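Local coordinates for protein exocyst complex component EXO70 (Saccharomyces cerevisiae, PDB 2B1E) that helps assemble the exocyst, the complex that tethers secretory vesicles to sites of exocytosis in the secretory pathway, at residues A[310-323]-A[371-383]. Sequence-based numbering, arbitrary orientation.
Sequences TEATVDTMSRLRKF and FISDCIDTLAVNL
Phe371 turns its ring edge toward one face of the Phe323 ring. The two centroids lie 5.6 Å apart and the planes meet at 56°, an inclined edge-to-face pair. Phe286 of helix 268-299 packs against both rings and extends the aromatic cluster. CE2 of Phe371, the atom nearest Phe323, also meets Leu320 CD2, at 4.3 Å. Ile372 reaches that methyl with CD1, its chain bent back toward the partner helix by chi2 of -50°. Cys375 comes closer, its SG 3.8 Å from Leu320 CD2. That sulfur also lies over a face of the Phe371 ring, toward its rim. Ile376 meets the other branch, CD1 of Leu320, through CG1. Leu320 is thus a knob in a hole made by Phe371, Ile372, Cys375 and Ile376.

Leu379 is the reciprocal knob, set among Ala312, Thr313, Thr316 and Met317 of helix 311-323. Its CG stands anti to the backbone N (chi1 172°), and the two methyls part. The Leu379 and Thr316 side chains run past each other in opposite directions, CD1 beside OG1, while CD2 lies 4.0 Å from Met317 CE. The Thr316 hydroxyl donates to Ala312 O at 2.8 Å, from the carbonyl face opposite to Thr316 N. Leu383 closes the row. Its CD1 is 3.4 Å from Thr313 OG1, and its CD2 is 3.8 Å from Thr310 OG1, the N-cap oxygen, which accepts weakly from Ala312 N and Thr313 N.

The axes of 311-323 and 371-383 run nearly antiparallel, 10.7 Å apart at closest approach. The reciprocal knobs join helix 311-323 to helix 364-391 within the Exo70 helical rod. The interface is buried and largely apolar. Thr313 OG1 bonds to Asn420 of helix 410-429, so packing and ring contacts hold the helices across this contact.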
loop_
_atom_site.group_PDB
_atom_site.type_symbol
_atom_site.label_atom_id
_atom_site.label_comp_id
_atom_site.label_asym_id
_atom_site.label_seq_id
_atom_site.Cartn_x
_atom_site.Cartn_y
_atom_site.Cartn_z
ATOM N N THR A 310 22.647 16.688 -2.542
ATOM C CA THR A 310 23.141 15.901 -1.416
ATOM C C THR A 310 22.587 14.485 -1.467
ATOM O O THR A 310 21.628 14.201 -2.193
ATOM C CB THR A 310 22.722 16.489 -0.055
ATOM O OG1 THR A 310 21.307 16.338 0.102
ATOM C CG2 THR A 310 23.093 17.967 0.041
ATOM N N GLU A 311 23.180 13.602 -0.673
ATOM C CA GLU A 311 22.729 12.223 -0.624
ATOM C C GLU A 311 21.340 12.148 -0.007
ATOM O O GLU A 311 20.579 11.230 -0.297
ATOM C CB GLU A 311 23.732 11.374 0.161
ATOM C CG GLU A 311 25.133 11.405 -0.461
ATOM C CD GLU A 311 26.120 10.462 0.214
ATOM O OE1 GLU A 311 26.389 10.638 1.426
ATOM O OE2 GLU A 311 26.628 9.547 -0.477
ATOM N N ALA A 312 21.001 13.117 0.840
ATOM C CA ALA A 312 19.681 13.137 1.462
ATOM C C ALA A 312 18.662 13.235 0.335
ATOM O O ALA A 312 17.676 12.507 0.303
ATOM C CB ALA A 312 19.543 14.342 2.402
ATOM N N THR A 313 18.929 14.130 -0.604
ATOM C CA THR A 313 18.043 14.340 -1.740
ATOM C C THR A 313 18.004 13.102 -2.633
ATOM O O THR A 313 16.928 12.622 -2.988
ATOM C CB THR A 313 18.495 15.581 -2.543
ATOM O OG1 THR A 313 18.377 16.739 -1.704
ATOM C CG2 THR A 313 17.642 15.775 -3.788
ATOM N N VAL A 314 19.177 12.581 -2.983
ATOM C CA VAL A 314 19.247 11.388 -3.819
ATOM C C VAL A 314 18.414 10.280 -3.175
ATOM O O VAL A 314 17.570 9.677 -3.826
ATOM C CB VAL A 314 20.705 10.888 -3.985
ATOM C CG1 VAL A 314 20.733 9.656 -4.883
ATOM C CG2 VAL A 314 21.571 11.984 -4.584
ATOM N N ASP A 315 18.642 10.031 -1.889
ATOM C CA ASP A 315 17.915 8.990 -1.169
ATOM C C ASP A 315 16.414 9.243 -1.117
ATOM O O ASP A 315 15.613 8.345 -1.379
ATOM C CB ASP A 315 18.441 8.866 0.262
ATOM C CG ASP A 315 17.814 7.702 1.020
ATOM O OD1 ASP A 315 18.214 6.544 0.768
ATOM O OD2 ASP A 315 16.917 7.943 1.862
ATOM N N THR A 316 16.035 10.468 -0.764
ATOM C CA THR A 316 14.624 10.819 -0.661
ATOM C C THR A 316 13.845 10.587 -1.955
ATOM O O THR A 316 12.726 10.075 -1.921
ATOM C CB THR A 316 14.442 12.294 -0.221
ATOM O OG1 THR A 316 15.034 12.482 1.069
ATOM C CG2 THR A 316 12.964 12.651 -0.129
ATOM N N MET A 317 14.422 10.953 -3.094
ATOM C CA MET A 317 13.710 10.768 -4.355
ATOM C C MET A 317 13.662 9.303 -4.784
ATOM O O MET A 317 12.659 8.848 -5.337
ATOM C CB MET A 317 14.325 11.639 -5.450
ATOM C CG MET A 317 14.162 13.135 -5.190
ATOM S SD MET A 317 12.486 13.636 -4.710
ATOM C CE MET A 317 12.612 13.681 -3.019
ATOM N N SER A 318 14.730 8.559 -4.520
ATOM C CA SER A 318 14.746 7.144 -4.869
ATOM C C SER A 318 13.594 6.495 -4.103
ATOM O O SER A 318 12.834 5.695 -4.650
ATOM C CB SER A 318 16.071 6.504 -4.452
ATOM O OG SER A 318 16.112 5.133 -4.820
ATOM N N ARG A 319 13.469 6.867 -2.835
ATOM C CA ARG A 319 12.416 6.344 -1.972
ATOM C C ARG A 319 11.036 6.674 -2.535
ATOM O O ARG A 319 10.185 5.790 -2.674
ATOM C CB ARG A 319 12.568 6.923 -0.560
ATOM C CG ARG A 319 11.445 6.571 0.407
ATOM C CD ARG A 319 11.331 5.071 0.657
ATOM N NE ARG A 319 12.549 4.493 1.219
ATOM C CZ ARG A 319 12.663 3.222 1.595
ATOM N NH1 ARG A 319 11.631 2.399 1.473
ATOM N NH2 ARG A 319 13.808 2.769 2.089
ATOM N N LEU A 320 10.809 7.946 -2.853
ATOM C CA LEU A 320 9.529 8.366 -3.417
ATOM C C LEU A 320 9.329 7.674 -4.765
ATOM O O LEU A 320 8.202 7.336 -5.145
ATOM C CB LEU A 320 9.493 9.891 -3.595
ATOM C CG LEU A 320 9.486 10.732 -2.314
ATOM C CD1 LEU A 320 9.468 12.213 -2.666
ATOM C CD2 LEU A 320 8.268 10.370 -1.470
ATOM N N ARG A 321 10.435 7.460 -5.471
ATOM C CA ARG A 321 10.426 6.808 -6.776
ATOM C C ARG A 321 9.911 5.381 -6.642
ATOM O O ARG A 321 9.232 4.869 -7.530
ATOM C CB ARG A 321 11.844 6.788 -7.360
ATOM C CG ARG A 321 11.952 6.222 -8.778
ATOM C CD ARG A 321 11.180 7.078 -9.767
ATOM N NE ARG A 321 11.660 6.926 -11.140
ATOM C CZ ARG A 321 11.342 5.923 -11.954
ATOM N NH1 ARG A 321 10.527 4.952 -11.550
ATOM N NH2 ARG A 321 11.846 5.892 -13.180
ATOM N N LYS A 322 10.238 4.741 -5.524
ATOM C CA LYS A 322 9.797 3.374 -5.286
ATOM C C LYS A 322 8.333 3.383 -4.856
ATOM O O LYS A 322 7.563 2.491 -5.217
ATOM C CB LYS A 322 10.668 2.717 -4.213
ATOM C CG LYS A 322 12.160 2.731 -4.533
ATOM C CD LYS A 322 12.975 2.007 -3.470
ATOM C CE LYS A 322 14.465 2.261 -3.646
ATOM N NZ LYS A 322 14.950 1.899 -5.008
ATOM N N PHE A 323 7.959 4.401 -4.087
ATOM C CA PHE A 323 6.588 4.561 -3.619
ATOM C C PHE A 323 5.661 4.664 -4.828
ATOM O O PHE A 323 4.592 4.059 -4.855
ATOM C CB PHE A 323 6.465 5.837 -2.784
ATOM C CG PHE A 323 6.524 5.615 -1.303
ATOM C CD1 PHE A 323 5.395 5.204 -0.602
ATOM C CD2 PHE A 323 7.703 5.842 -0.598
ATOM C CE1 PHE A 323 5.437 5.022 0.779
ATOM C CE2 PHE A 323 7.756 5.663 0.786
ATOM C CZ PHE A 323 6.621 5.253 1.476
ATOM N N PHE A 371 0.942 13.947 0.430
ATOM C CA PHE A 371 2.059 13.225 1.031
ATOM C C PHE A 371 3.360 13.449 0.266
ATOM O O PHE A 371 4.401 13.711 0.862
ATOM C CB PHE A 371 1.774 11.719 1.071
ATOM C CG PHE A 371 2.967 10.894 1.459
ATOM C CD1 PHE A 371 3.473 10.944 2.753
ATOM C CD2 PHE A 371 3.620 10.109 0.515
ATOM C CE1 PHE A 371 4.612 10.227 3.103
ATOM C CE2 PHE A 371 4.765 9.386 0.854
ATOM C CZ PHE A 371 5.263 9.447 2.153
ATOM N N ILE A 372 3.304 13.323 -1.055
ATOM C CA ILE A 372 4.501 13.509 -1.861
ATOM C C ILE A 372 4.989 14.947 -1.724
ATOM O O ILE A 372 6.180 15.186 -1.537
ATOM C CB ILE A 372 4.231 13.207 -3.349
ATOM C CG1 ILE A 372 3.551 11.839 -3.484
ATOM C CG2 ILE A 372 5.532 13.240 -4.134
ATOM C CD1 ILE A 372 4.249 10.718 -2.743
ATOM N N SER A 373 4.056 15.891 -1.812
ATOM C CA SER A 373 4.375 17.309 -1.694
ATOM C C SER A 373 4.928 17.602 -0.301
ATOM O O SER A 373 5.849 18.402 -0.150
ATOM C CB SER A 373 3.126 18.162 -1.959
ATOM O OG SER A 373 2.767 18.151 -3.337
ATOM N N ASP A 374 4.368 16.950 0.714
ATOM C CA ASP A 374 4.836 17.148 2.083
ATOM C C ASP A 374 6.271 16.641 2.216
ATOM O O ASP A 374 7.088 17.249 2.910
ATOM C CB ASP A 374 3.934 16.415 3.078
ATOM C CG ASP A 374 2.660 17.181 3.381
ATOM O OD1 ASP A 374 2.507 18.314 2.880
ATOM O OD2 ASP A 374 1.813 16.649 4.130
ATOM N N CYS A 375 6.570 15.535 1.540
ATOM C CA CYS A 375 7.907 14.953 1.566
ATOM C C CYS A 375 8.939 15.900 0.955
ATOM O O CYS A 375 10.032 16.082 1.501
ATOM C CB CYS A 375 7.927 13.620 0.805
ATOM S SG CYS A 375 7.270 12.193 1.729
ATOM N N ILE A 376 8.598 16.493 -0.187
ATOM C CA ILE A 376 9.507 17.413 -0.855
ATOM C C ILE A 376 9.664 18.686 -0.028
ATOM O O ILE A 376 10.754 19.251 0.036
ATOM C CB ILE A 376 9.015 17.727 -2.283
ATOM C CG1 ILE A 376 9.022 16.433 -3.105
ATOM C CG2 ILE A 376 9.925 18.753 -2.947
ATOM C CD1 ILE A 376 8.297 16.542 -4.434
ATOM N N ASP A 377 8.587 19.128 0.619
ATOM C CA ASP A 377 8.661 20.312 1.474
ATOM C C ASP A 377 9.614 20.032 2.637
ATOM O O ASP A 377 10.437 20.876 3.013
ATOM C CB ASP A 377 7.292 20.658 2.070
ATOM C CG ASP A 377 6.429 21.493 1.141
ATOM O OD1 ASP A 377 6.922 21.953 0.089
ATOM O OD2 ASP A 377 5.242 21.695 1.483
ATOM N N THR A 378 9.478 18.844 3.220
ATOM C CA THR A 378 10.299 18.452 4.357
ATOM C C THR A 378 11.770 18.391 3.976
ATOM O O THR A 378 12.633 18.799 4.747
ATOM C CB THR A 378 9.839 17.084 4.919
ATOM O OG1 THR A 378 8.448 17.165 5.253
ATOM C CG2 THR A 378 10.641 16.715 6.170
ATOM N N LEU A 379 12.054 17.879 2.787
ATOM C CA LEU A 379 13.431 17.797 2.310
ATOM C C LEU A 379 14.044 19.194 2.158
ATOM O O LEU A 379 15.142 19.469 2.652
ATOM C CB LEU A 379 13.479 17.077 0.958
ATOM C CG LEU A 379 14.839 17.090 0.254
ATOM C CD1 LEU A 379 15.878 16.301 1.075
ATOM C CD2 LEU A 379 14.681 16.494 -1.128
ATOM N N ALA A 380 13.330 20.075 1.463
ATOM C CA ALA A 380 13.815 21.428 1.236
ATOM C C ALA A 380 14.057 22.206 2.527
ATOM O O ALA A 380 15.145 22.750 2.726
ATOM C CB ALA A 380 12.837 22.195 0.332
ATOM N N VAL A 381 13.058 22.259 3.406
ATOM C CA VAL A 381 13.191 23.006 4.655
ATOM C C VAL A 381 14.274 22.436 5.576
ATOM O O VAL A 381 15.029 23.187 6.188
ATOM C CB VAL A 381 11.838 23.078 5.423
ATOM C CG1 VAL A 381 11.452 21.710 5.945
ATOM C CG2 VAL A 381 11.938 24.076 6.567
ATOM N N ASN A 382 14.357 21.114 5.684
ATOM C CA ASN A 382 15.381 20.506 6.534
ATOM C C ASN A 382 16.785 20.718 5.970
ATOM O O ASN A 382 17.742 20.900 6.724
ATOM C CB ASN A 382 15.077 19.031 6.741
ATOM C CG ASN A 382 14.078 18.822 7.854
ATOM O OD1 ASN A 382 14.455 18.751 9.024
ATOM N ND2 ASN A 382 12.795 18.759 7.504
ATOM N N LEU A 383 16.918 20.701 4.649
ATOM C CA LEU A 383 18.220 20.981 4.065
ATOM C C LEU A 383 18.528 22.450 4.361
ATOM O O LEU A 383 19.680 22.812 4.592
ATOM C CB LEU A 383 18.219 20.767 2.555
ATOM C CG LEU A 383 18.354 19.331 2.056
ATOM C CD1 LEU A 383 18.256 19.309 0.544
ATOM C CD2 LEU A 383 19.683 18.742 2.531
#